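Local structure of short chain alcohol dehydrogenase-related dehydrogenase (Sinorhizobium meliloti, 3TPC) at residues D[149-152]-D[153-157]; D[102-106]-D[107-111]. The protein probably acts as an oxidoreductase of the short-chain dehydrogenase/reductase family, whose members generally use a nicotinamide cofactor. All coordinates share one frame; numbering follows the deposited sequence.

Contact 1. Residues D[149-152]-D[153-157]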
ATOM      1  N   ALA D 149     -13.002   8.968  -0.731  1.00 23.86           N
ATOM      2  CA  ALA D 149     -12.889   7.737   0.052  1.00 23.55           C
ATOM      3  C   ALA D 149     -12.697   8.214   1.471  1.00 24.04           C
ATOM      4  O   ALA D 149     -13.440   9.081   1.958  1.00 25.19           O
ATOM      5  CB  ALA D 149     -11.665   6.902  -0.415  1.00 22.65           C
ATOM      6  N   SER D 150     -11.678   7.704   2.135  1.00 23.26           N
ATOM      7  CA  SER D 150     -11.354   8.178   3.472  1.00 23.44           C
ATOM      8  C   SER D 150     -10.140   7.432   3.972  1.00 23.60           C
ATOM      9  O   SER D 150      -9.882   6.294   3.572  1.00 24.36           O
ATOM     10  CB  SER D 150     -12.517   7.912   4.450  1.00 23.73           C
ATOM     11  OG  SER D 150     -12.029   7.519   5.720  1.00 22.30           O
ATOM     12  N   ILE D 151      -9.444   8.043   4.896  1.00 22.56           N
ATOM     13  CA  ILE D 151      -8.311   7.403   5.590  1.00 23.49           C
ATOM     14  C   ILE D 151      -8.698   6.097   6.319  1.00 22.39           C
ATOM     15  O   ILE D 151      -7.879   5.270   6.616  1.00 24.01           O
ATOM     16  CB  ILE D 151      -7.683   8.511   6.553  1.00 22.55           C
ATOM     17  CG1 ILE D 151      -6.288   8.783   6.144  1.00 25.86           C
ATOM     18  CG2 ILE D 151      -7.811   8.270   7.986  1.00 21.19           C
ATOM     19  CD1 ILE D 151      -6.272   9.583   4.902  1.00 25.16           C
ATOM     20  N   ALA D 152      -9.952   5.921   6.623  1.00 22.62           N
ATOM     21  CA  ALA D 152     -10.407   4.688   7.236  1.00 23.05           C
ATOM     22  C   ALA D 152     -10.264   3.530   6.238  1.00 23.33           C
ATOM     23  O   ALA D 152     -10.236   2.381   6.640  1.00 22.89           O
ATOM     24  CB  ALA D 152     -11.817   4.835   7.666  1.00 22.79           C
ATOM     25  N   ALA D 153     -10.109   3.828   4.952  1.00 23.46           N
ATOM     26  CA  ALA D 153      -9.872   2.743   3.981  1.00 24.51           C
ATOM     27  C   ALA D 153      -8.549   1.993   4.229  1.00 25.27           C
ATOM     28  O   ALA D 153      -8.392   0.867   3.826  1.00 24.34           O
ATOM     29  CB  ALA D 153      -9.972   3.251   2.523  1.00 23.46           C
ATOM     30  N   PHE D 154      -7.602   2.632   4.910  1.00 26.87           N
ATOM     31  CA  PHE D 154      -6.312   2.009   5.211  1.00 27.13           C
ATOM     32  C   PHE D 154      -6.039   1.877   6.694  1.00 27.63           C
ATOM     33  O   PHE D 154      -5.165   1.132   7.051  1.00 27.84           O
ATOM     34  CB  PHE D 154      -5.159   2.849   4.651  1.00 27.02           C
ATOM     35  CG  PHE D 154      -5.398   3.369   3.308  1.00 28.54           C
ATOM     36  CD1 PHE D 154      -5.243   2.545   2.194  1.00 32.34           C
ATOM     37  CD2 PHE D 154      -5.757   4.688   3.129  1.00 29.85           C
ATOM     38  CE1 PHE D 154      -5.468   3.043   0.886  1.00 31.62           C
ATOM     39  CE2 PHE D 154      -5.967   5.184   1.872  1.00 30.89           C
ATOM     40  CZ  PHE D 154      -5.818   4.357   0.740  1.00 32.36           C
ATOM     41  N   ASP D 155      -6.700   2.688   7.525  1.00 29.41           N
ATOM     42  CA  ASP D 155      -6.394   2.779   8.962  1.00 31.41           C
ATOM     43  C   ASP D 155      -7.676   2.509   9.725  1.00 31.80           C
ATOM     44  O   ASP D 155      -7.897   3.138  10.764  1.00 32.90           O
ATOM     45  CB  ASP D 155      -5.969   4.191   9.442  1.00 32.15           C
ATOM     46  CG  ASP D 155      -4.943   4.915   8.539  1.00 35.49           C
ATOM     47  OD1 ASP D 155      -4.343   4.338   7.597  1.00 35.75           O
ATOM     48  OD2 ASP D 155      -4.749   6.126   8.812  1.00 37.41           O
ATOM     49  N   GLY D 156      -8.551   1.648   9.217  1.00 30.69           N
ATOM     50  CA  GLY D 156      -9.818   1.441   9.862  1.00 30.84           C
ATOM     51  C   GLY D 156      -9.732   1.267  11.374  1.00 31.35           C
ATOM     52  O   GLY D 156      -9.031   0.366  11.896  1.00 32.16           O
ATOM     53  N   GLN D 157     -10.449   2.113  12.082  1.00 30.65           N
ATOM     54  CA  GLN D 157     -10.474   2.079  13.547  1.00 30.97           C
ATOM     55  C   GLN D 157     -11.577   1.134  14.094  1.00 30.97           C
ATOM     56  O   GLN D 157     -12.462   0.661  13.338  1.00 31.23           O
ATOM     57  CB  GLN D 157     -10.633   3.521  14.084  1.00 30.40           C
TER
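Ile-151 O and Ser-150 O accept the N-H groups of Ala-153, Phe-154 and Asp-155, closing a short, weakly bonded helical turn about residues 152-155. Ser-150 O accepts from Ala-153 N at 2.8 Å. Two bonds grip Ile-151 O: Asp-155 N, 3.0 Å away, comes almost in line with the carbonyl, whereas Phe-154 N, at 3.2 Å, lies well above its plane. The start of the turn is fixed by Ser-150 OG, which caps Ala-152 N at 2.8 Å with an N-H...O angle of 160°; serine suits the place because its short hydroxyl reaches this amide. With CG beside its own backbone N (chi1 -45°), Asp-155 carries its carboxylate back along the turn, and OD2 passes Ile-151 CG2 at 3.8 Å. This OD2 forms a salt bridge with Arg-247 and accepts from Met-254 N. Replacing Asp-155 by an alanine would probably leave Arg-247 without its anionic mate and Met-254 N without this acceptor. Ala-153 CB lies 3.2 Å from Ser-150 O, close quarters in a buried turn that suit a side chain with nothing beyond CB. The Phe-154 ring slants past Ile-151 O, its CD2 4.1 Å away. Ser-150 also touches Tyr-163 and Lys-167 of helix 161-181, an arrangement consistent with the Ser-Tyr-Lys active site of this family. The turn thus follows strand 143-148 and leads toward helix 161-181; Ile-151 and Phe-154 pack against residues of strands 186-193 and 245-248, and Arg-179 of the second subunit bonds to Gly-156 O.

Contact 2. Residues D[102-106]-D[107-111]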
ATOM      1  N   GLY D 102     -25.757  -7.145  20.570  1.00 46.05           N
ATOM      2  CA  GLY D 102     -25.607  -8.313  19.707  1.00 42.80           C
ATOM      3  C   GLY D 102     -24.692  -7.932  18.552  1.00 40.50           C
ATOM      4  O   GLY D 102     -24.120  -6.848  18.535  1.00 41.15           O
ATOM      5  N   PRO D 103     -24.539  -8.815  17.574  1.00 38.52           N
ATOM      6  CA  PRO D 103     -23.749  -8.434  16.391  1.00 36.56           C
ATOM      7  C   PRO D 103     -24.310  -7.249  15.611  1.00 35.03           C
ATOM      8  O   PRO D 103     -25.511  -6.940  15.683  1.00 35.82           O
ATOM      9  CB  PRO D 103     -23.736  -9.707  15.517  1.00 36.39           C
ATOM     10  CG  PRO D 103     -24.725 -10.631  16.134  1.00 37.71           C
ATOM     11  CD  PRO D 103     -24.968 -10.224  17.559  1.00 38.17           C
ATOM     12  N   HIS D 104     -23.420  -6.596  14.881  1.00 32.87           N
ATOM     13  CA  HIS D 104     -23.683  -5.463  14.040  1.00 31.17           C
ATOM     14  C   HIS D 104     -24.861  -5.817  13.149  1.00 30.88           C
ATOM     15  O   HIS D 104     -24.863  -6.875  12.585  1.00 29.43           O
ATOM     16  CB  HIS D 104     -22.421  -5.339  13.209  1.00 31.60           C
ATOM     17  CG  HIS D 104     -22.292  -4.082  12.427  1.00 30.92           C
ATOM     18  ND1 HIS D 104     -23.160  -3.742  11.413  1.00 28.73           N
ATOM     19  CD2 HIS D 104     -21.339  -3.117  12.452  1.00 32.68           C
ATOM     20  CE1 HIS D 104     -22.789  -2.587  10.888  1.00 29.57           C
ATOM     21  NE2 HIS D 104     -21.681  -2.189  11.496  1.00 32.79           N
ATOM     22  N   ALA D 105     -25.879  -4.961  13.022  1.00 30.84           N
ATOM     23  CA  ALA D 105     -27.022  -5.292  12.159  1.00 31.27           C
ATOM     24  C   ALA D 105     -26.526  -5.535  10.725  1.00 32.71           C
ATOM     25  O   ALA D 105     -25.646  -4.794  10.226  1.00 32.70           O
ATOM     26  CB  ALA D 105     -28.003  -4.158  12.160  1.00 31.24           C
ATOM     27  N   LEU D 106     -27.086  -6.530  10.050  1.00 32.26           N
ATOM     28  CA  LEU D 106     -26.745  -6.734   8.658  1.00 33.10           C
ATOM     29  C   LEU D 106     -27.074  -5.549   7.746  1.00 34.17           C
ATOM     30  O   LEU D 106     -26.205  -5.010   7.039  1.00 35.18           O
ATOM     31  CB  LEU D 106     -27.406  -7.995   8.090  1.00 32.63           C
ATOM     32  CG  LEU D 106     -26.755  -8.361   6.751  1.00 33.46           C
ATOM     33  CD1 LEU D 106     -25.202  -8.383   6.937  1.00 34.24           C
ATOM     34  CD2 LEU D 106     -27.275  -9.683   6.162  1.00 33.03           C
ATOM     35  N   ASP D 107     -28.329  -5.169   7.738  1.00 35.15           N
ATOM     36  CA  ASP D 107     -28.837  -4.172   6.807  1.00 35.98           C
ATOM     37  C   ASP D 107     -28.216  -2.792   7.010  1.00 34.53           C
ATOM     38  O   ASP D 107     -28.119  -2.032   6.074  1.00 34.85           O
ATOM     39  CB  ASP D 107     -30.360  -4.074   6.923  1.00 37.11           C
ATOM     40  CG  ASP D 107     -30.800  -2.941   7.863  1.00 43.52           C
ATOM     41  OD1 ASP D 107     -30.801  -1.737   7.434  1.00 52.82           O
ATOM     42  OD2 ASP D 107     -31.115  -3.230   9.035  1.00 47.80           O
ATOM     43  N   SER D 108     -27.839  -2.458   8.236  1.00 33.24           N
ATOM     44  CA  SER D 108     -27.079  -1.242   8.518  1.00 31.81           C
ATOM     45  C   SER D 108     -25.746  -1.166   7.702  1.00 31.39           C
ATOM     46  O   SER D 108     -25.407  -0.119   7.113  1.00 31.45           O
ATOM     47  CB  SER D 108     -26.788  -1.173  10.001  1.00 31.01           C
ATOM     48  OG  SER D 108     -26.055  -0.012  10.262  1.00 33.90           O
ATOM     49  N   PHE D 109     -25.033  -2.291   7.670  1.00 29.98           N
ATOM     50  CA  PHE D 109     -23.762  -2.456   6.962  1.00 30.43           C
ATOM     51  C   PHE D 109     -23.935  -2.325   5.424  1.00 30.49           C
ATOM     52  O   PHE D 109     -23.234  -1.528   4.764  1.00 30.36           O
ATOM     53  CB  PHE D 109     -23.135  -3.809   7.345  1.00 29.79           C
ATOM     54  CG  PHE D 109     -21.870  -4.083   6.658  1.00 28.87           C
ATOM     55  CD1 PHE D 109     -20.664  -3.796   7.274  1.00 26.85           C
ATOM     56  CD2 PHE D 109     -21.868  -4.617   5.352  1.00 29.55           C
ATOM     57  CE1 PHE D 109     -19.454  -4.008   6.603  1.00 23.77           C
ATOM     58  CE2 PHE D 109     -20.667  -4.861   4.678  1.00 24.21           C
ATOM     59  CZ  PHE D 109     -19.471  -4.534   5.293  1.00 26.62           C
ATOM     60  N   ALA D 110     -24.905  -3.076   4.896  1.00 30.30           N
ATOM     61  CA  ALA D 110     -25.395  -2.937   3.519  1.00 30.03           C
ATOM     62  C   ALA D 110     -25.743  -1.507   3.151  1.00 29.34           C
ATOM     63  O   ALA D 110     -25.355  -1.024   2.111  1.00 29.50           O
ATOM     64  CB  ALA D 110     -26.584  -3.879   3.263  1.00 30.10           C
ATOM     65  N   ARG D 111     -26.436  -0.818   4.030  1.00 28.87           N
ATOM     66  CA  ARG D 111     -26.869   0.527   3.748  1.00 29.03           C
ATOM     67  C   ARG D 111     -25.655   1.494   3.573  1.00 28.30           C
ATOM     68  O   ARG D 111     -25.636   2.340   2.720  1.00 29.55           O
ATOM     69  CB  ARG D 111     -27.806   0.973   4.886  1.00 29.08           C
ATOM     70  CG  ARG D 111     -28.855   1.995   4.503  1.00 31.46           C
TER
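Residues 102-111 form the N-terminal start of helix 106-132, with Ala-105 at the N-cap and Leu-106 opening the first turn. Leu-106 O accepts from Ala-110 N at 3.2 Å, in the carbonyl plane and nearly straight at 169°, while Phe-109 N adds a weak bond to the same oxygen. Alanine has no polar side chain with which to cap; instead Glu-95 accepts from Ala-105 N through OE2 and bonds Ser-108 OG through OE1. The small methyl of Ala-105, its CB, lies 3.9 Å from Ser-108 CB. His-104 ND1, with the acceptor in the ring plane, donates to Ala-105 O at 2.9 Å, which fixes the ring's rotation and leaves His-104 CE1 3.8 Å from Phe-109 CB. With CG anti to its backbone N (chi1 179°), Phe-109 leads its ring away to stack on Phe-121 of the second subunit. The Phe-109 and His-104 side chains cross at about a right angle, His-104 CE1 lying at the edge of the phenylalanine ring. His-104 meets the same Phe-121 edge-to-face, and Leu-106 packs on Asn-122 there. Both partners belong to helix 106-132 of that subunit, a helix-to-helix interface consistent with the long-helix dimer contact of tetrameric short-chain dehydrogenases.

How the contacts relate
Contact 2 comes first along the chain and contact 1 follows, their centres 19 Å apart and their nearest atoms about 10 Å apart, with no touch between them. They lie in successive beta-alpha-beta crossovers of the parallel sheet, which share strand 143-148: residues 102-111 bring the chain from strand 84-87 into helix 106-132, which leads to that strand, and residues 149-157 take over just after it on the way to helix 161-181 and strand 186-193. Each also reaches the second subunit. One helix start thus serves the subunit interface through aromatic packing, while the other turn joins the probable active-site region of this Rossmann-type fold to the same partner.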